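Local coordinates for protein discoidin-2 (Dictyostelium discoideum, PDB 2VM9) that binds galactose and N-acetylgalactosamine as a homotrimeric, calcium-containing lectin, and may be needed for spore formation and spore-coat assembly, at residues V74-Q79 against V121-N126; T89-R94 against E109-N114; G172-N177 against V243-F248; G181-V186 against F235-N240; L196-V201 against E224-K229. All blocks are in the same frame, centred on the assembly; numbering follows the deposited sequence.

Interaction 1. Residues V74-Q79 against V121-N126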
# COMPACT_ATOMS: atom_id res chain seq x y z
N VAL A 74 14.35 9.65 -7.24
CA VAL A 74 15.51 10.54 -7.09
C VAL A 74 16.47 10.51 -8.28
O VAL A 74 17.26 11.44 -8.48
CB VAL A 74 16.30 10.25 -5.76
CG1 VAL A 74 15.40 10.47 -4.56
CG2 VAL A 74 16.92 8.82 -5.75
N ALA A 75 16.43 9.43 -9.07
CA ALA A 75 17.28 9.39 -10.26
C ALA A 75 16.79 8.35 -11.23
O ALA A 75 16.00 7.45 -10.87
CB ALA A 75 18.75 9.08 -9.88
N ILE A 76 17.24 8.52 -12.48
CA ILE A 76 17.08 7.47 -13.50
C ILE A 76 18.45 7.24 -14.12
O ILE A 76 19.23 8.20 -14.30
CB ILE A 76 16.06 7.90 -14.58
CG1 ILE A 76 15.86 6.79 -15.63
CG2 ILE A 76 16.49 9.24 -15.26
CD1 ILE A 76 14.75 7.13 -16.60
N SER A 77 18.76 5.99 -14.46
CA SER A 77 19.97 5.68 -15.18
C SER A 77 19.57 4.94 -16.45
O SER A 77 18.71 4.07 -16.39
CB SER A 77 20.87 4.77 -14.37
OG SER A 77 21.42 5.52 -13.30
N THR A 78 20.19 5.29 -17.57
CA THR A 78 19.98 4.55 -18.83
C THR A 78 21.32 4.09 -19.40
O THR A 78 22.38 4.65 -19.13
CB THR A 78 19.19 5.36 -19.90
OG1 THR A 78 20.01 6.44 -20.38
CG2 THR A 78 17.87 5.91 -19.31
N GLN A 79 21.22 3.07 -20.25
CA GLN A 79 22.35 2.42 -20.83
C GLN A 79 21.87 1.94 -22.20
O GLN A 79 20.67 1.74 -22.43
CB GLN A 79 22.70 1.28 -19.89
CG GLN A 79 23.95 0.54 -20.11
CD GLN A 79 24.11 -0.49 -19.00
OE1 GLN A 79 23.12 -1.09 -18.55
NE2 GLN A 79 25.34 -0.71 -18.56
N VAL A 121 24.30 6.55 -18.06
CA VAL A 121 24.02 7.99 -17.94
C VAL A 121 22.91 8.17 -16.92
O VAL A 121 21.84 7.59 -17.06
CB VAL A 121 23.63 8.62 -19.31
CG1 VAL A 121 23.17 10.13 -19.11
CG2 VAL A 121 24.80 8.48 -20.29
N THR A 122 23.19 8.97 -15.90
CA THR A 122 22.26 9.13 -14.77
C THR A 122 21.85 10.58 -14.65
O THR A 122 22.70 11.50 -14.74
CB THR A 122 22.92 8.66 -13.44
OG1 THR A 122 23.35 7.30 -13.59
CG2 THR A 122 21.93 8.80 -12.26
N ILE A 123 20.55 10.77 -14.50
CA ILE A 123 19.92 12.05 -14.27
C ILE A 123 19.34 12.03 -12.87
O ILE A 123 18.64 11.08 -12.50
CB ILE A 123 18.79 12.26 -15.28
CG1 ILE A 123 19.32 12.03 -16.71
CG2 ILE A 123 18.09 13.62 -15.08
CD1 ILE A 123 20.50 12.86 -17.07
N ASN A 124 19.65 13.07 -12.11
CA ASN A 124 19.16 13.19 -10.75
C ASN A 124 18.01 14.17 -10.70
O ASN A 124 18.06 15.22 -11.36
CB ASN A 124 20.29 13.70 -9.86
CG ASN A 124 21.41 12.75 -9.81
OD1 ASN A 124 21.37 11.78 -9.04
ND2 ASN A 124 22.41 12.97 -10.64
N PHE A 125 16.98 13.83 -9.94
CA PHE A 125 15.80 14.69 -9.84
C PHE A 125 15.85 15.45 -8.52
O PHE A 125 15.79 14.84 -7.45
CB PHE A 125 14.51 13.88 -9.93
CG PHE A 125 14.45 12.96 -11.11
CD1 PHE A 125 14.60 13.45 -12.40
CD2 PHE A 125 14.25 11.58 -10.91
CE1 PHE A 125 14.55 12.58 -13.50
CE2 PHE A 125 14.19 10.70 -12.01
CZ PHE A 125 14.34 11.20 -13.30
N ASN A 126 15.94 16.77 -8.65
CA ASN A 126 15.98 17.68 -7.52
C ASN A 126 14.91 18.74 -7.78
O ASN A 126 15.10 19.59 -8.64
CB ASN A 126 17.34 18.39 -7.47
CG ASN A 126 18.50 17.45 -7.15
OD1 ASN A 126 18.60 16.93 -6.03
ND2 ASN A 126 19.42 17.26 -8.12
O HOH W 1 19.43 11.81 -6.86
O HOH W 2 18.15 13.04 -6.48
O HOH W 3 19.90 8.70 -18.78
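The first torsions of Ser77 and Thr122 set both hydroxyl oxygens anti to their carbonyl carbons (chi1 -72° and -57°), and Ser77 OG meets Thr122 OG1 at 2.6 Å in a hydrogen bond that either oxygen could donate. The methyl CG2 of Thr122 stands beside this pair, close to both Ser77 OG and Ile76 O. On the other face of the sheet, Phe125 carries CG anti to its own carbonyl carbon (chi1 -51°), and its ring slants across the partner strand. Ring atom CD2 comes within 3.6 Å of Ala75 N, while CZ touches CG2 of Ile76 at 3.5 Å. That same Ile76 methyl reaches CB of Ile123 at 3.8 Å, the two isoleucines lying side by side and pointing the same way.

Beneath these contacts runs regular antiparallel pairing. Ile76 and Ile123 exchange two backbone hydrogen bonds of 2.9 Å from N to O, and Thr78 and Val121 do likewise; Ser77–Thr122 and Ala75–Asn124 are the non-hydrogen-bonded pairs. Phe125 N reaches Val74 O at 2.8 Å from well above the carbonyl plane. A water donates to both Thr78 OG1 and Val121 O, and the Thr78 hydroxyl also bonds to Asn114.

Strand 70-79 is flanked on its far side by strand 146-153, where Val74 and Ala75 form a classic beta bulge facing Tyr152. Ile76, Ile123 and Phe125 point into the sandwich, against Tyr91 and Leu93 of strand 87-96 in the second sheet, and Tyr105 meets the Phe125 ring edge-to-face.

Interaction 2. Residues T89-R94 against E109-N114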
# COMPACT_ATOMS: atom_id res chain seq x y z
N THR A 89 19.74 7.87 -27.65
CA THR A 89 20.63 9.02 -27.51
C THR A 89 19.96 10.21 -26.80
O THR A 89 20.65 11.11 -26.30
CB THR A 89 21.15 9.48 -28.89
OG1 THR A 89 20.02 9.65 -29.76
CG2 THR A 89 22.12 8.46 -29.48
N SER A 90 18.62 10.25 -26.77
CA SER A 90 17.92 11.27 -26.00
C SER A 90 16.51 10.79 -25.71
O SER A 90 15.98 9.97 -26.47
CB SER A 90 17.87 12.63 -26.73
OG SER A 90 16.93 12.68 -27.81
N TYR A 91 15.94 11.29 -24.63
CA TYR A 91 14.56 10.92 -24.31
C TYR A 91 13.87 12.01 -23.48
O TYR A 91 14.52 12.92 -22.94
CB TYR A 91 14.54 9.58 -23.54
CG TYR A 91 15.30 9.60 -22.22
CD1 TYR A 91 14.66 10.01 -21.04
CD2 TYR A 91 16.63 9.16 -22.13
CE1 TYR A 91 15.35 10.03 -19.81
CE2 TYR A 91 17.32 9.17 -20.90
CZ TYR A 91 16.66 9.60 -19.76
OH TYR A 91 17.32 9.59 -18.56
N LYS A 92 12.55 11.89 -23.42
CA LYS A 92 11.70 12.67 -22.52
C LYS A 92 11.14 11.74 -21.44
O LYS A 92 11.16 10.50 -21.58
CB LYS A 92 10.54 13.31 -23.29
CG LYS A 92 10.96 14.41 -24.29
CD LYS A 92 9.75 14.90 -25.09
CE LYS A 92 10.22 15.91 -26.13
NZ LYS A 92 9.07 16.63 -26.76
N LEU A 93 10.66 12.35 -20.36
CA LEU A 93 10.03 11.60 -19.28
C LEU A 93 8.66 12.18 -19.02
O LEU A 93 8.46 13.40 -19.11
CB LEU A 93 10.86 11.68 -17.99
CG LEU A 93 12.19 10.95 -17.92
CD1 LEU A 93 12.93 11.41 -16.64
CD2 LEU A 93 11.99 9.39 -17.97
N ARG A 94 7.72 11.28 -18.73
CA ARG A 94 6.38 11.65 -18.32
C ARG A 94 6.09 10.94 -17.02
O ARG A 94 6.66 9.87 -16.74
CB ARG A 94 5.36 11.19 -19.37
CG ARG A 94 5.73 11.49 -20.80
CD ARG A 94 4.53 11.25 -21.71
NE ARG A 94 3.50 12.26 -21.50
CZ ARG A 94 2.22 12.01 -21.24
NH1 ARG A 94 1.74 10.76 -21.18
NH2 ARG A 94 1.40 13.04 -21.08
N GLU A 109 11.45 18.58 -21.27
CA GLU A 109 12.90 18.63 -21.47
C GLU A 109 13.37 17.40 -22.19
O GLU A 109 13.03 16.28 -21.81
CB GLU A 109 13.65 18.74 -20.13
CG GLU A 109 15.19 18.71 -20.30
CD GLU A 109 15.97 18.58 -18.99
OE1 GLU A 109 15.35 18.50 -17.90
OE2 GLU A 109 17.23 18.54 -19.06
N ILE A 110 14.17 17.59 -23.24
CA ILE A 110 14.79 16.44 -23.90
C ILE A 110 16.10 16.17 -23.16
O ILE A 110 16.99 17.02 -23.13
CB ILE A 110 14.99 16.69 -25.42
CG1 ILE A 110 13.61 16.84 -26.08
CG2 ILE A 110 15.81 15.52 -26.07
CD1 ILE A 110 13.62 17.13 -27.57
N ILE A 111 16.20 14.99 -22.56
CA ILE A 111 17.36 14.60 -21.77
C ILE A 111 18.39 13.93 -22.65
O ILE A 111 18.06 13.02 -23.43
CB ILE A 111 16.93 13.64 -20.64
CG1 ILE A 111 15.98 14.40 -19.70
CG2 ILE A 111 18.14 12.99 -19.96
CD1 ILE A 111 15.17 13.52 -18.80
N ASN A 112 19.62 14.40 -22.59
CA ASN A 112 20.68 13.79 -23.38
C ASN A 112 21.08 12.47 -22.75
O ASN A 112 21.31 12.40 -21.54
CB ASN A 112 21.88 14.72 -23.49
CG ASN A 112 21.56 15.97 -24.28
OD1 ASN A 112 20.93 15.91 -25.34
ND2 ASN A 112 21.98 17.13 -23.76
N ALA A 113 21.13 11.41 -23.56
CA ALA A 113 21.32 10.10 -22.98
C ALA A 113 22.58 9.42 -23.48
O ALA A 113 23.68 9.98 -23.35
CB ALA A 113 20.04 9.22 -23.20
N ASN A 114 22.45 8.23 -24.06
CA ASN A 114 23.61 7.38 -24.27
C ASN A 114 24.34 7.58 -25.60
O ASN A 114 23.77 8.14 -26.55
CB ASN A 114 23.22 5.92 -24.07
CG ASN A 114 22.68 5.68 -22.69
OD1 ASN A 114 21.46 5.63 -22.48
ND2 ASN A 114 23.60 5.61 -21.70
O HOH W 4 23.45 11.03 -26.92
O HOH W 5 11.07 15.31 -20.07
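Ile111 sits over one face of the Tyr91 ring, its CG2 methyl forming a CH-pi contact 4.2 Å from the ring centroid and 28° off the normal. Its other branch carries CD1 to 3.6 Å from Tyr91 CE1, and the same CD1 lies 3.8 Å from CD1 of Leu93. Ala113 closes in at the ring edge, with CB 3.6 Å from CE2. Tyr91 CG stands between the backbone N and the carbonyl carbon (chi1 61°), on the side of the strand where Ile111 and Ala113 lie.

Away from this cluster, Ile110 meets the aliphatic part of Lys92, CG1 to CE at 3.5 Å, and its CG2 touches CB and OG of Ser90. The backbone supplies the next layer: Tyr91 and Ile111 form an antiparallel hydrogen-bonded pair, the bond from Ile111 N to Tyr91 O being 2.7 Å long. Ala113 N donates to Thr89 O at 2.8 Å from above the carbonyl plane. At the polar margin one water donates to both Thr89 O and Asn114 O. The hydroxyls of Thr89 and Ser90 both bond to Thr140 OG1, across a classic beta bulge in strand 87-96.

Strands 87-96 and 102-112 make a beta hairpin at one margin of a five-stranded sheet, where Tyr91 also packs on Ile136 of strand 133-142; the hairpin's apolar side faces the other sheet, as befits the beta-sandwich of an F5/8 type C (discoidin) domain.

Interaction 3. Residues G172-N177 against V243-F248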
# COMPACT_ATOMS: atom_id res chain seq x y z
N GLY A 172 -16.70 2.90 34.06
CA GLY A 172 -17.94 2.15 33.96
C GLY A 172 -18.55 1.79 35.30
O GLY A 172 -19.59 1.13 35.35
N ASP A 173 -17.91 2.24 36.37
CA ASP A 173 -18.43 2.08 37.72
C ASP A 173 -17.78 3.11 38.66
O ASP A 173 -17.06 4.00 38.20
CB ASP A 173 -18.24 0.64 38.24
CG ASP A 173 -16.79 0.29 38.53
OD1 ASP A 173 -15.90 1.17 38.54
OD2 ASP A 173 -16.53 -0.92 38.80
N ARG A 174 -18.04 2.96 39.96
CA ARG A 174 -17.64 3.98 40.94
C ARG A 174 -16.30 3.67 41.63
O ARG A 174 -16.04 4.15 42.75
CB ARG A 174 -18.73 4.18 41.99
CG ARG A 174 -20.11 4.35 41.39
CD ARG A 174 -20.25 5.65 40.61
NE ARG A 174 -19.69 5.63 39.24
CZ ARG A 174 -20.31 5.15 38.16
NH1 ARG A 174 -21.53 4.60 38.26
NH2 ARG A 174 -19.70 5.23 36.97
N SER A 175 -15.48 2.89 40.94
CA SER A 175 -14.19 2.44 41.46
C SER A 175 -13.30 3.57 41.96
O SER A 175 -12.54 3.37 42.93
CB SER A 175 -13.43 1.66 40.38
OG SER A 175 -13.99 0.40 40.24
N LEU A 176 -13.34 4.72 41.29
CA LEU A 176 -12.53 5.87 41.66
C LEU A 176 -13.32 7.00 42.30
O LEU A 176 -12.80 8.11 42.50
CB LEU A 176 -11.76 6.40 40.44
CG LEU A 176 -10.70 5.47 39.84
CD1 LEU A 176 -9.96 6.26 38.75
CD2 LEU A 176 -9.69 4.93 40.90
N ASN A 177 -14.56 6.70 42.66
CA ASN A 177 -15.48 7.71 43.16
C ASN A 177 -15.42 7.97 44.66
O ASN A 177 -16.31 8.64 45.21
CB ASN A 177 -16.92 7.40 42.75
CG ASN A 177 -17.79 8.64 42.74
OD1 ASN A 177 -17.38 9.68 42.20
ND2 ASN A 177 -18.98 8.55 43.34
N VAL A 243 -13.71 10.54 41.39
CA VAL A 243 -13.97 10.46 39.94
C VAL A 243 -15.11 9.46 39.71
O VAL A 243 -14.99 8.30 40.09
CB VAL A 243 -12.71 10.00 39.16
CG1 VAL A 243 -13.05 9.73 37.67
CG2 VAL A 243 -11.58 11.04 39.32
N TYR A 244 -16.21 9.93 39.12
CA TYR A 244 -17.42 9.11 38.92
C TYR A 244 -17.28 8.23 37.68
O TYR A 244 -17.56 7.02 37.72
CB TYR A 244 -18.63 10.04 38.79
CG TYR A 244 -19.96 9.35 38.80
CD1 TYR A 244 -20.70 9.28 39.98
CD2 TYR A 244 -20.48 8.77 37.65
CE1 TYR A 244 -21.93 8.67 40.01
CE2 TYR A 244 -21.72 8.14 37.66
CZ TYR A 244 -22.43 8.11 38.86
OH TYR A 244 -23.66 7.50 38.93
N ASP A 245 -16.82 8.82 36.58
CA ASP A 245 -16.52 8.05 35.36
C ASP A 245 -15.57 8.86 34.47
O ASP A 245 -15.48 10.10 34.57
CB ASP A 245 -17.83 7.74 34.59
CG ASP A 245 -17.66 6.59 33.59
OD1 ASP A 245 -16.69 5.83 33.70
OD2 ASP A 245 -18.52 6.45 32.68
N LEU A 246 -14.83 8.14 33.63
CA LEU A 246 -14.01 8.76 32.58
C LEU A 246 -14.11 7.86 31.39
O LEU A 246 -14.21 6.63 31.56
CB LEU A 246 -12.53 8.81 32.99
CG LEU A 246 -12.15 9.77 34.11
CD1 LEU A 246 -10.73 9.42 34.60
CD2 LEU A 246 -12.25 11.22 33.63
N THR A 247 -14.04 8.44 30.19
CA THR A 247 -14.04 7.65 28.95
C THR A 247 -12.90 8.12 28.06
O THR A 247 -12.71 9.32 27.89
CB THR A 247 -15.37 7.78 28.16
OG1 THR A 247 -16.46 7.35 28.99
CG2 THR A 247 -15.32 6.92 26.89
N PHE A 248 -12.17 7.16 27.49
CA PHE A 248 -11.17 7.47 26.45
C PHE A 248 -11.51 6.78 25.14
O PHE A 248 -11.95 5.61 25.13
CB PHE A 248 -9.78 7.00 26.88
CG PHE A 248 -9.21 7.80 28.04
CD1 PHE A 248 -8.43 8.93 27.79
CD2 PHE A 248 -9.48 7.43 29.35
CE1 PHE A 248 -7.91 9.70 28.85
CE2 PHE A 248 -8.96 8.18 30.44
CZ PHE A 248 -8.20 9.33 30.19
O HOH W 6 -15.12 5.66 39.30
O HOH W 7 -20.83 4.61 34.35
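Val243 meets Leu176 first: its N donates to Leu176 O at 2.8 Å, the donor lying above the carbonyl plane, and the two CB atoms pack 3.9 Å apart. A water accepting from Leu176 N sits 2.8 Å from Val243 O. Next, Tyr244, with CG anti to the backbone N (chi1 -171°), presents one ring face to Arg174. The guanidinium lies flat on it, planes 5° apart, with CZ 3.3 Å from CE2 and CD over the same face. Bends at chi2 and chi3 of the arginine accompany a second grip: NE and NH2 both donate to Tyr244 O, at 3.0 and 2.9 Å, from the same face of its plane. At Asp245, OD1 accepts a nearly straight bond of 3.0 Å from Gly172 N, which comes from above the carboxylate plane, while OD2 forms a salt bridge with Lys207.

Tyr244 and Asp245 make a classic beta bulge facing Asp209, a carbohydrate-binding residue, and Tyr244 also packs on Gln216 of the third subunit. Arg174 combines cation-pi stacking with two bonds to a carbonyl oxygen, a paired hold expected to restrict turning of guanidinium and ring beside the sugar site; the Asp245 carboxylate, beyond salt-bridge reach, may add electrostatic support.

Interaction 4. Residues G181-V186 against F235-N240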
# COMPACT_ATOMS: atom_id res chain seq x y z
N GLY A 181 -5.64 9.81 48.37
CA GLY A 181 -4.32 9.47 47.84
C GLY A 181 -4.40 8.91 46.43
O GLY A 181 -5.48 8.92 45.80
N SER A 182 -3.27 8.40 45.94
CA SER A 182 -3.21 7.83 44.60
C SER A 182 -4.12 6.59 44.52
O SER A 182 -4.02 5.67 45.35
CB SER A 182 -1.77 7.48 44.27
OG SER A 182 -1.73 6.70 43.10
N ARG A 183 -5.00 6.59 43.54
CA ARG A 183 -6.00 5.54 43.39
C ARG A 183 -6.11 5.22 41.90
O ARG A 183 -6.19 6.12 41.07
CB ARG A 183 -7.35 6.02 43.95
CG ARG A 183 -7.37 5.96 45.49
CD ARG A 183 -8.49 6.79 46.08
NE ARG A 183 -8.20 8.21 45.85
CZ ARG A 183 -9.01 9.09 45.25
NH1 ARG A 183 -10.24 8.75 44.85
NH2 ARG A 183 -8.59 10.34 45.08
N THR A 184 -6.06 3.93 41.57
CA THR A 184 -6.03 3.56 40.15
C THR A 184 -6.90 2.36 39.91
O THR A 184 -7.13 1.54 40.82
CB THR A 184 -4.57 3.31 39.58
OG1 THR A 184 -3.99 2.14 40.19
CG2 THR A 184 -3.66 4.46 39.85
N ILE A 185 -7.44 2.25 38.71
CA ILE A 185 -8.13 1.03 38.30
C ILE A 185 -7.73 0.72 36.88
O ILE A 185 -7.43 1.63 36.10
CB ILE A 185 -9.64 1.12 38.45
CG1 ILE A 185 -10.27 2.26 37.64
CG2 ILE A 185 -10.03 1.21 39.90
CD1 ILE A 185 -10.59 1.81 36.16
N VAL A 186 -7.70 -0.55 36.55
CA VAL A 186 -7.26 -0.97 35.24
C VAL A 186 -8.47 -1.54 34.54
O VAL A 186 -9.20 -2.35 35.12
CB VAL A 186 -6.16 -2.07 35.36
CG1 VAL A 186 -6.01 -2.82 34.04
CG2 VAL A 186 -4.87 -1.46 35.78
N PHE A 235 -6.76 3.97 34.73
CA PHE A 235 -7.42 5.24 35.06
C PHE A 235 -6.86 5.64 36.41
O PHE A 235 -6.76 4.80 37.31
CB PHE A 235 -8.93 5.05 35.16
CG PHE A 235 -9.59 4.75 33.84
CD1 PHE A 235 -10.18 5.77 33.11
CD2 PHE A 235 -9.64 3.44 33.35
CE1 PHE A 235 -10.81 5.50 31.90
CE2 PHE A 235 -10.25 3.16 32.11
CZ PHE A 235 -10.85 4.20 31.39
N ILE A 236 -6.53 6.91 36.55
CA ILE A 236 -5.78 7.34 37.72
C ILE A 236 -6.40 8.62 38.29
O ILE A 236 -6.73 9.54 37.53
CB ILE A 236 -4.33 7.65 37.29
CG1 ILE A 236 -3.69 6.42 36.62
CG2 ILE A 236 -3.51 8.21 38.47
CD1 ILE A 236 -2.42 6.75 35.87
N THR A 237 -6.54 8.67 39.61
CA THR A 237 -6.73 9.95 40.28
C THR A 237 -5.85 9.98 41.53
O THR A 237 -5.23 8.98 41.89
CB THR A 237 -8.25 10.24 40.58
OG1 THR A 237 -8.40 11.62 40.94
CG2 THR A 237 -8.79 9.33 41.70
N TRP A 238 -5.78 11.13 42.18
CA TRP A 238 -4.94 11.26 43.37
C TRP A 238 -5.47 12.44 44.15
O TRP A 238 -6.61 12.89 43.90
CB TRP A 238 -3.43 11.31 43.02
CG TRP A 238 -2.98 12.49 42.16
CD1 TRP A 238 -2.27 13.57 42.59
CD2 TRP A 238 -3.20 12.69 40.75
NE1 TRP A 238 -2.02 14.43 41.54
CE2 TRP A 238 -2.59 13.92 40.40
CE3 TRP A 238 -3.85 11.95 39.75
CZ2 TRP A 238 -2.63 14.44 39.10
CZ3 TRP A 238 -3.88 12.45 38.45
CH2 TRP A 238 -3.28 13.70 38.13
N GLY A 239 -4.72 12.92 45.14
CA GLY A 239 -5.35 13.79 46.14
C GLY A 239 -6.64 13.13 46.63
O GLY A 239 -6.71 11.90 46.75
N ASN A 240 -7.67 13.93 46.90
CA ASN A 240 -8.96 13.40 47.33
C ASN A 240 -10.09 13.45 46.28
O ASN A 240 -11.27 13.33 46.62
CB ASN A 240 -9.41 14.07 48.65
CG ASN A 240 -8.48 13.76 49.79
OD1 ASN A 240 -7.88 12.69 49.84
ND2 ASN A 240 -8.32 14.70 50.70
O HOH W 8 -2.03 8.17 41.20
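Arg183 meets Gly239 and Thr237 with its guanidinium. NH2 donates to Gly239 O at 3.0 Å, arriving above that carbonyl plane, and NE donates to Gly181 O of its own segment at 2.8 Å. NH1 is satisfied by Asn241 O and Ser178 O, just beyond the two segments. One face of the group is covered by Thr237 CG2, which lies 3.5 Å from NH1; the two side chains run side by side. Gly239 O takes a further, weak bond from Gly181 N.

Along the strands the main-chain groups pair off. Arg183 N donates to Thr237 O at 2.9 Å, and Thr237 N answers to Arg183 O; Ile185 and Phe235 form the next hydrogen-bonded pair, with Phe235 N to Ile185 O at 2.8 Å. Strands 183-190 and 230-237 thereby join antiparallel in one sheet of the H-type lectin sandwich, with strand 216-224 beyond. On the inward face Ile185 CD1 presses on Phe235 CD2 at 3.4 Å, and on the outward one Thr184 CG2 lies 3.8 Å from Ile236 CG1.

The hydroxyl of Thr237 bonds to Arg218 O, the main chain of a carbohydrate-binding residue. Asn240 is held by Thr180 OG1 at its OD1 and by Asp213 OD2 at its N. Trp238, also of the carbohydrate site, touches Ser182 CA with CB at 3.8 Å. Its CG stands between the backbone N and the carbonyl carbon (chi1 63°); the indole packs on Arg218 and on Asp209 of the second subunit.

Interaction 5. Residues L196-V201 against E224-K229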
# COMPACT_ATOMS: atom_id res chain seq x y z
N LEU A 196 -0.10 -8.48 14.49
CA LEU A 196 1.09 -9.32 14.25
C LEU A 196 2.29 -8.94 15.13
O LEU A 196 3.11 -9.79 15.49
CB LEU A 196 1.47 -9.29 12.76
CG LEU A 196 0.41 -9.91 11.84
CD1 LEU A 196 0.82 -9.75 10.37
CD2 LEU A 196 0.20 -11.37 12.21
N SER A 197 2.38 -7.66 15.50
CA SER A 197 3.42 -7.21 16.43
C SER A 197 2.79 -6.20 17.40
O SER A 197 1.63 -5.82 17.23
CB SER A 197 4.58 -6.56 15.68
OG SER A 197 4.13 -5.40 15.02
N VAL A 198 3.56 -5.80 18.41
CA VAL A 198 2.99 -4.96 19.48
C VAL A 198 2.77 -3.54 18.95
O VAL A 198 3.71 -2.90 18.45
CB VAL A 198 3.89 -4.96 20.73
CG1 VAL A 198 3.26 -4.11 21.86
CG2 VAL A 198 4.14 -6.39 21.21
N PRO A 199 1.53 -3.04 19.05
CA PRO A 199 1.29 -1.67 18.58
C PRO A 199 1.61 -0.60 19.63
O PRO A 199 1.93 -0.94 20.77
CB PRO A 199 -0.21 -1.67 18.32
CG PRO A 199 -0.75 -2.61 19.41
CD PRO A 199 0.30 -3.69 19.54
N ILE A 200 1.53 0.66 19.24
CA ILE A 200 1.50 1.74 20.21
C ILE A 200 0.01 2.01 20.45
O ILE A 200 -0.84 1.59 19.64
CB ILE A 200 2.27 2.98 19.73
CG1 ILE A 200 1.62 3.58 18.47
CG2 ILE A 200 3.75 2.63 19.48
CD1 ILE A 200 0.30 4.40 18.71
N VAL A 201 -0.33 2.63 21.58
CA VAL A 201 -1.75 2.90 21.81
C VAL A 201 -1.87 4.34 22.30
O VAL A 201 -1.40 4.68 23.40
CB VAL A 201 -2.39 1.92 22.84
CG1 VAL A 201 -3.83 2.35 23.17
CG2 VAL A 201 -2.40 0.46 22.33
N GLU A 224 -1.06 0.89 29.05
CA GLU A 224 0.09 0.16 29.59
C GLU A 224 -0.07 -1.30 29.22
O GLU A 224 -1.15 -1.72 28.79
CB GLU A 224 0.12 0.22 31.13
CG GLU A 224 -0.04 1.56 31.74
CD GLU A 224 0.21 1.51 33.23
OE1 GLU A 224 -0.55 0.85 33.97
OE2 GLU A 224 1.21 2.13 33.65
N ASN A 225 1.00 -2.08 29.45
CA ASN A 225 0.94 -3.53 29.23
C ASN A 225 0.36 -3.87 27.85
O ASN A 225 -0.50 -4.74 27.72
CB ASN A 225 0.13 -4.20 30.34
CG ASN A 225 0.70 -3.91 31.72
OD1 ASN A 225 1.92 -3.88 31.90
ND2 ASN A 225 -0.17 -3.67 32.68
N ILE A 226 0.84 -3.15 26.83
CA ILE A 226 0.35 -3.33 25.47
C ILE A 226 0.94 -4.63 24.93
O ILE A 226 2.13 -4.87 25.06
CB ILE A 226 0.76 -2.16 24.56
CG1 ILE A 226 0.24 -0.82 25.13
CG2 ILE A 226 0.22 -2.39 23.14
CD1 ILE A 226 0.96 0.44 24.59
N THR A 227 0.09 -5.46 24.37
CA THR A 227 0.52 -6.71 23.71
C THR A 227 -0.05 -6.74 22.30
O THR A 227 -0.75 -5.81 21.86
CB THR A 227 0.03 -7.96 24.48
OG1 THR A 227 -1.40 -8.09 24.37
CG2 THR A 227 0.43 -7.88 25.96
N THR A 228 0.21 -7.83 21.57
CA THR A 228 -0.45 -7.99 20.31
C THR A 228 -1.96 -8.12 20.44
O THR A 228 -2.66 -7.84 19.48
CB THR A 228 0.08 -9.23 19.56
OG1 THR A 228 -0.09 -10.38 20.41
CG2 THR A 228 1.54 -9.04 19.22
N LYS A 229 -2.45 -8.55 21.61
CA LYS A 229 -3.87 -8.84 21.79
C LYS A 229 -4.68 -7.70 22.41
O LYS A 229 -5.89 -7.64 22.24
CB LYS A 229 -4.06 -10.07 22.68
CG LYS A 229 -3.63 -11.41 22.05
CD LYS A 229 -4.07 -12.60 22.94
CE LYS A 229 -3.66 -13.95 22.32
NZ LYS A 229 -3.96 -15.13 23.23
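Val198 and Thr228 bring their backbones to 4.7 Å between CA atoms, yet no hydrogen bond crosses between 196-201 and 224-229, and the contact rests on side chains. Ile226 carries most of it. Its CG2, anti to the backbone N, touches Val198 CG1 at 3.7 Å, Pro199 CD at 3.8 Å and Pro199 O at 3.3 Å. The longer branch goes on to Val201, whose CG2 lies 4.0 Å from CD1 of Ile226. All three neighbours are met at a slant, and Val198 CG1 also rests against the carbonyl oxygen of Ile226. The ring of Pro199 leans on the next peptide, with CD 3.3 Å from Thr227 O.

This is packing between the two layers of the lectin sandwich: residues 225-229 form the loop linking strands 216-224 and 230-237 of one sheet, and it covers the start of strand 200-211, which belongs to the other. Phe231 of strand 230-237 touches both Val201 and Ile226, and Tyr250 and Ala252 of strand 243-254 also pack on Val201.

Further along the loop, Thr228 has CG2 anti to its carbonyl carbon, beside the backbone N, and this methyl sits 3.6 Å from Ser197 C. Its hydroxyl is taken by Glu194. Thr227 turns the chain here, its OG1 accepting from Lys229 N at 3.0 Å in an ST turn and bonding also with Gly230 N. Leu196 packs on His72 of the third subunit, and Ile200 on Val166 of the second.

How the interactions relate
The five contacts fall into two domains. Interactions 1 and 2 lie in the N-terminal discoidin sandwich, their centres about 10 Å apart; 89-94 and 109-114 come between the segments of interaction 1 in sequence, and each pair belongs to a different sheet, so they meet across the core. Interactions 3, 4 and 5 follow in the lectin domain, beyond the linker, 4 lying within 3 and 5 within 4 in sequence. Interaction 4 contributes a residue of the carbohydrate site and interaction 3 lies beside it, at the end away from the linker; interaction 5 is about 24 Å from each between centres. About 61 Å separates the centres of interactions 1 and 4, reflecting the subunit's elongated, two-domain form.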